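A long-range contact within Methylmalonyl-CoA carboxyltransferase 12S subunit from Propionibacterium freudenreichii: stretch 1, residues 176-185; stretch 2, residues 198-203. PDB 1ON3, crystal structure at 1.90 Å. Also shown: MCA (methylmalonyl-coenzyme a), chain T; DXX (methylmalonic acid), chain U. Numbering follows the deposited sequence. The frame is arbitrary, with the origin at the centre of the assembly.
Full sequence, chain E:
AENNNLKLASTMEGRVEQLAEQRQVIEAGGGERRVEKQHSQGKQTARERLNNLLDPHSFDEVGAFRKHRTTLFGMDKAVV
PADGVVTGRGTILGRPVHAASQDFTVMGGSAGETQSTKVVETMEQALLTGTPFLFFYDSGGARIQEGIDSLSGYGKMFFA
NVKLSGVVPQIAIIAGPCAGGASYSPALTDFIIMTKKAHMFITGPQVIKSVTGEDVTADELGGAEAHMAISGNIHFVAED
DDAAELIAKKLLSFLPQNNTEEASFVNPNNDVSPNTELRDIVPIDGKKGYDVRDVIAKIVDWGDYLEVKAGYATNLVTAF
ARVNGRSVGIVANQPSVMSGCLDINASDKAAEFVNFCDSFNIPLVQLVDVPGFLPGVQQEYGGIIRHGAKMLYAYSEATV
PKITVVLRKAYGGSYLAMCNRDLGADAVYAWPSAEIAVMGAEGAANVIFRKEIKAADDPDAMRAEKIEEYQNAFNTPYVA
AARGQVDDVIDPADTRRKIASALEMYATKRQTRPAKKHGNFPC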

# COMPACT_ATOMS: atom_id res chain seq x y z
N GLY E 176 -12.91 -43.33 0.16
CA GLY E 176 -13.29 -44.31 -0.84
C GLY E 176 -12.22 -44.25 -1.89
O GLY E 176 -11.08 -43.85 -1.60
N PRO E 177 -12.52 -44.65 -3.14
CA PRO E 177 -11.49 -44.59 -4.17
C PRO E 177 -11.18 -43.14 -4.53
O PRO E 177 -11.98 -42.24 -4.28
N CYS E 178 -10.01 -42.96 -5.12
CA CYS E 178 -9.52 -41.67 -5.61
C CYS E 178 -8.59 -42.15 -6.71
O CYS E 178 -7.36 -42.14 -6.58
N ALA E 179 -9.20 -42.59 -7.81
CA ALA E 179 -8.47 -43.15 -8.94
C ALA E 179 -7.98 -42.17 -9.99
O ALA E 179 -8.78 -41.56 -10.71
N GLY E 180 -6.66 -42.03 -10.08
CA GLY E 180 -6.08 -41.15 -11.07
C GLY E 180 -5.69 -39.75 -10.64
O GLY E 180 -5.47 -39.46 -9.46
N GLY E 181 -5.60 -38.87 -11.63
CA GLY E 181 -5.23 -37.48 -11.40
C GLY E 181 -6.07 -36.77 -10.36
O GLY E 181 -5.64 -35.74 -9.84
N ALA E 182 -7.26 -37.28 -10.07
CA ALA E 182 -8.12 -36.67 -9.05
C ALA E 182 -7.28 -36.48 -7.78
O ALA E 182 -7.48 -35.53 -7.02
N SER E 183 -6.34 -37.40 -7.56
CA SER E 183 -5.46 -37.39 -6.40
C SER E 183 -4.65 -36.10 -6.21
O SER E 183 -4.24 -35.79 -5.09
N TYR E 184 -4.42 -35.34 -7.27
CA TYR E 184 -3.65 -34.11 -7.13
C TYR E 184 -4.38 -33.02 -6.33
O TYR E 184 -3.73 -32.16 -5.74
N SER E 185 -5.71 -33.06 -6.29
CA SER E 185 -6.45 -32.07 -5.52
C SER E 185 -6.10 -32.28 -4.03
O SER E 185 -5.72 -31.33 -3.33
N ALA E 198 -10.25 -46.54 2.02
CA ALA E 198 -9.89 -45.74 0.85
C ALA E 198 -8.66 -46.22 0.09
O ALA E 198 -7.85 -46.98 0.60
N HIS E 199 -8.56 -45.77 -1.16
CA HIS E 199 -7.41 -46.07 -2.01
C HIS E 199 -7.16 -44.85 -2.88
O HIS E 199 -8.09 -44.16 -3.30
N MET E 200 -5.89 -44.58 -3.14
CA MET E 200 -5.51 -43.42 -3.93
C MET E 200 -4.27 -43.78 -4.75
O MET E 200 -3.37 -44.44 -4.26
N PHE E 201 -4.25 -43.35 -6.01
CA PHE E 201 -3.10 -43.62 -6.88
C PHE E 201 -3.23 -42.89 -8.20
O PHE E 201 -4.34 -42.53 -8.62
N ILE E 202 -2.10 -42.61 -8.83
CA ILE E 202 -2.12 -41.92 -10.11
C ILE E 202 -2.42 -42.95 -11.19
O ILE E 202 -3.24 -42.71 -12.08
N THR E 203 -1.76 -44.10 -11.10
CA THR E 203 -1.98 -45.19 -12.06
C THR E 203 -2.46 -46.44 -11.31
O THR E 203 -1.87 -46.84 -10.30

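A short strand around 177-179 and a weakly bonded one about 199-201 run side by side in the same direction, their axes 4.8 Å apart at closest and only 11° from parallel. The backbone frame comes first: H199 N donates to G176 O at 3.2 Å, F201 N reaches C178 O in a weak bond of 3.4 Å, and G180 N closes the ladder on F201 O at 2.8 Å. Side chains then sort onto two faces.

On one face lie P177, A179, H199 and F201. A179 offers only a methyl, and the F201 ring, with chi1 at 44° (p), brings its end nearer the partner strand and lies against it: F201 CE1 is 3.8 Å from A179 CB. H199 (m) starts on this face but leads its imidazole away, leaving its NE2 satisfied elsewhere in the structure. The P177 ring stays clear of the second stretch; P177 CB instead lies 3.8 Å from CP8 of methylmalonyl-CoA.

C178 and M200 share the other face. C178 CB and M200 CB meet at 4.1 Å, both side chains with chi1 t. M200 continues extended through chi2 (t) before bending at chi3 (p), and M200 CG passes 3.2 Å from S183 OG. That serine, chi1 m, points toward the second stretch, yet its hydroxyl is spent within its own turn: S183 OG donates to G180 O at 3.0 Å.

The clearest bump in a hollow is I202, which has the largest area covered by the other stretch. Its CA-to-CB bond points away, but the m, m rotamer swings CD1 back into a pocket lined by G181, S183 and Y184. I202 CD1 sits 4.2 Å from G181 CA, 4.0 Å from S183 CB and 3.6 Å from Y184 CZ. I202 CD1 lies over one face of the Y184 ring, 3.9 Å from its centroid, a CH-pi contact. Y184 (m) leaves sideways and brings its ring end nearer to meet this methyl; its buried OH finds no partner in the model.

At G180 there is no room for a side chain: a CB would clash with MCA OS5, 2.5 Å away, and the backbone angles alone call for glycine. G180 CA approaches I202 O at 3.4 Å in a nearly straight CA-H...O contact. Next door, G181 N donates to MCA OS5 at 2.7 Å, almost perfectly straight. Methylmalonic acid sits beside the second stretch, DXX CB 3.3 Å from I202 O.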

# COMPACT_ATOMS: atom_id res chain seq x y z
CB PRO E 177 -12.14 -45.30 -5.36
CG PRO E 177 -13.11 -46.23 -4.73
CD PRO E 177 -13.70 -45.39 -3.62
CB CYS E 178 -8.75 -40.91 -4.54
SG CYS E 178 -8.43 -39.17 -5.02
CB ALA E 179 -9.32 -44.22 -9.61
CB ALA E 182 -9.30 -37.58 -8.76
CB SER E 183 -4.49 -38.58 -6.48
OG SER E 183 -5.19 -39.81 -6.50
CB TYR E 184 -3.23 -33.59 -8.51
CG TYR E 184 -2.18 -34.46 -9.18
CD1 TYR E 184 -2.39 -34.98 -10.46
CD2 TYR E 184 -0.98 -34.77 -8.53
CE1 TYR E 184 -1.43 -35.80 -11.08
CE2 TYR E 184 -0.02 -35.58 -9.13
CZ TYR E 184 -0.25 -36.09 -10.41
OH TYR E 184 0.70 -36.92 -11.01
CB SER E 185 -7.96 -32.20 -5.77
OG SER E 185 -8.69 -31.20 -5.07
CB ALA E 198 -9.69 -44.27 1.27
CB HIS E 199 -7.66 -47.32 -2.86
CG HIS E 199 -7.82 -48.57 -2.04
ND1 HIS E 199 -9.04 -48.98 -1.55
CD2 HIS E 199 -6.90 -49.44 -1.55
CE1 HIS E 199 -8.87 -50.05 -0.79
NE2 HIS E 199 -7.58 -50.35 -0.77
CB MET E 200 -5.20 -42.26 -2.97
CG MET E 200 -4.72 -40.98 -3.61
SD MET E 200 -4.86 -39.59 -2.43
CE MET E 200 -3.45 -39.89 -1.33
CB PHE E 201 -2.94 -45.13 -7.11
CG PHE E 201 -4.23 -45.86 -7.39
CD1 PHE E 201 -4.96 -45.58 -8.54
CD2 PHE E 201 -4.70 -46.81 -6.50
CE1 PHE E 201 -6.16 -46.25 -8.80
CE2 PHE E 201 -5.90 -47.49 -6.74
CZ PHE E 201 -6.63 -47.21 -7.90
CB ILE E 202 -0.77 -41.22 -10.40
CG1 ILE E 202 -0.61 -40.00 -9.48
CG2 ILE E 202 -0.71 -40.78 -11.86
CD1 ILE E 202 -1.86 -39.10 -9.42
CB THR E 203 -0.69 -45.50 -12.83
OG1 THR E 203 -0.17 -44.30 -13.40
CG2 THR E 203 -0.98 -46.49 -13.96
C8 MCA T . -16.21 -45.43 -11.92
N9 MCA T . -17.38 -45.34 -12.68
C4 MCA T . -17.11 -44.36 -13.62
C5 MCA T . -15.78 -43.94 -13.35
N7 MCA T . -15.24 -44.62 -12.28
N3 MCA T . -17.93 -43.88 -14.63
C2 MCA T . -17.32 -42.90 -15.39
N1 MCA T . -16.05 -42.41 -15.21
C6 MCA T . -15.24 -42.91 -14.19
N6 MCA T . -14.01 -42.40 -14.06
C1' MCA T . -18.57 -45.99 -12.60
C2' MCA T . -18.37 -47.46 -13.01
O2' MCA T . -18.45 -47.61 -14.39
C3' MCA T . -19.43 -48.15 -12.19
O3' MCA T . -20.65 -48.16 -12.92
C4' MCA T . -19.55 -47.34 -10.88
O4' MCA T . -19.02 -46.01 -11.24
C5' MCA T . -18.69 -47.81 -9.64
O5' MCA T . -18.04 -48.76 -9.99
P1 MCA T . -17.58 -50.06 -9.84
O11 MCA T . -16.77 -50.51 -10.86
O12 MCA T . -18.81 -50.57 -9.75
O6 MCA T . -16.61 -50.30 -8.54
P2 MCA T . -15.71 -50.54 -7.59
O21 MCA T . -15.71 -51.84 -8.06
O22 MCA T . -15.92 -50.10 -6.27
O7 MCA T . -14.38 -49.87 -8.18
CPB MCA T . -14.26 -48.70 -8.45
CPA MCA T . -13.05 -48.01 -9.06
CP7 MCA T . -13.38 -48.40 -10.51
CP9 MCA T . -11.71 -48.45 -8.42
CP8 MCA T . -13.21 -46.49 -8.80
OP3 MCA T . -14.49 -47.99 -10.91
CP6 MCA T . -12.56 -48.00 -11.60
OP2 MCA T . -11.31 -48.31 -11.54
NP2 MCA T . -13.13 -47.23 -12.72
CP5 MCA T . -12.21 -46.33 -13.33
CP4 MCA T . -11.06 -45.51 -13.11
CP3 MCA T . -10.49 -44.55 -14.04
OP1 MCA T . -10.28 -45.24 -15.20
NP1 MCA T . -10.10 -43.14 -14.02
CP2 MCA T . -9.59 -42.72 -15.29
CP1 MCA T . -9.40 -41.26 -15.21
P3 MCA T . -22.17 -48.79 -12.86
O31 MCA T . -21.56 -50.14 -13.08
O32 MCA T . -22.92 -48.30 -14.06
O33 MCA T . -22.94 -48.76 -11.56
S MCA T . -8.85 -40.56 -16.45
CS1 MCA T . -8.98 -39.28 -15.44
OS1 MCA T . -9.38 -39.12 -14.25
CS2 MCA T . -7.76 -38.59 -15.43
CS3 MCA T . -7.79 -37.31 -15.80
CS4 MCA T . -6.30 -38.87 -14.99
OS4 MCA T . -5.34 -38.27 -15.48
OS5 MCA T . -6.18 -39.73 -14.13
C1 DXX U . -5.05 -44.23 -16.19
O1 DXX U . -6.07 -44.26 -17.03
CA DXX U . -5.30 -44.02 -15.02
CB DXX U . -5.11 -42.65 -14.84
C DXX U . -5.71 -44.88 -13.94
O DXX U . -5.11 -45.97 -13.98
O2 DXX U . -6.54 -44.57 -13.07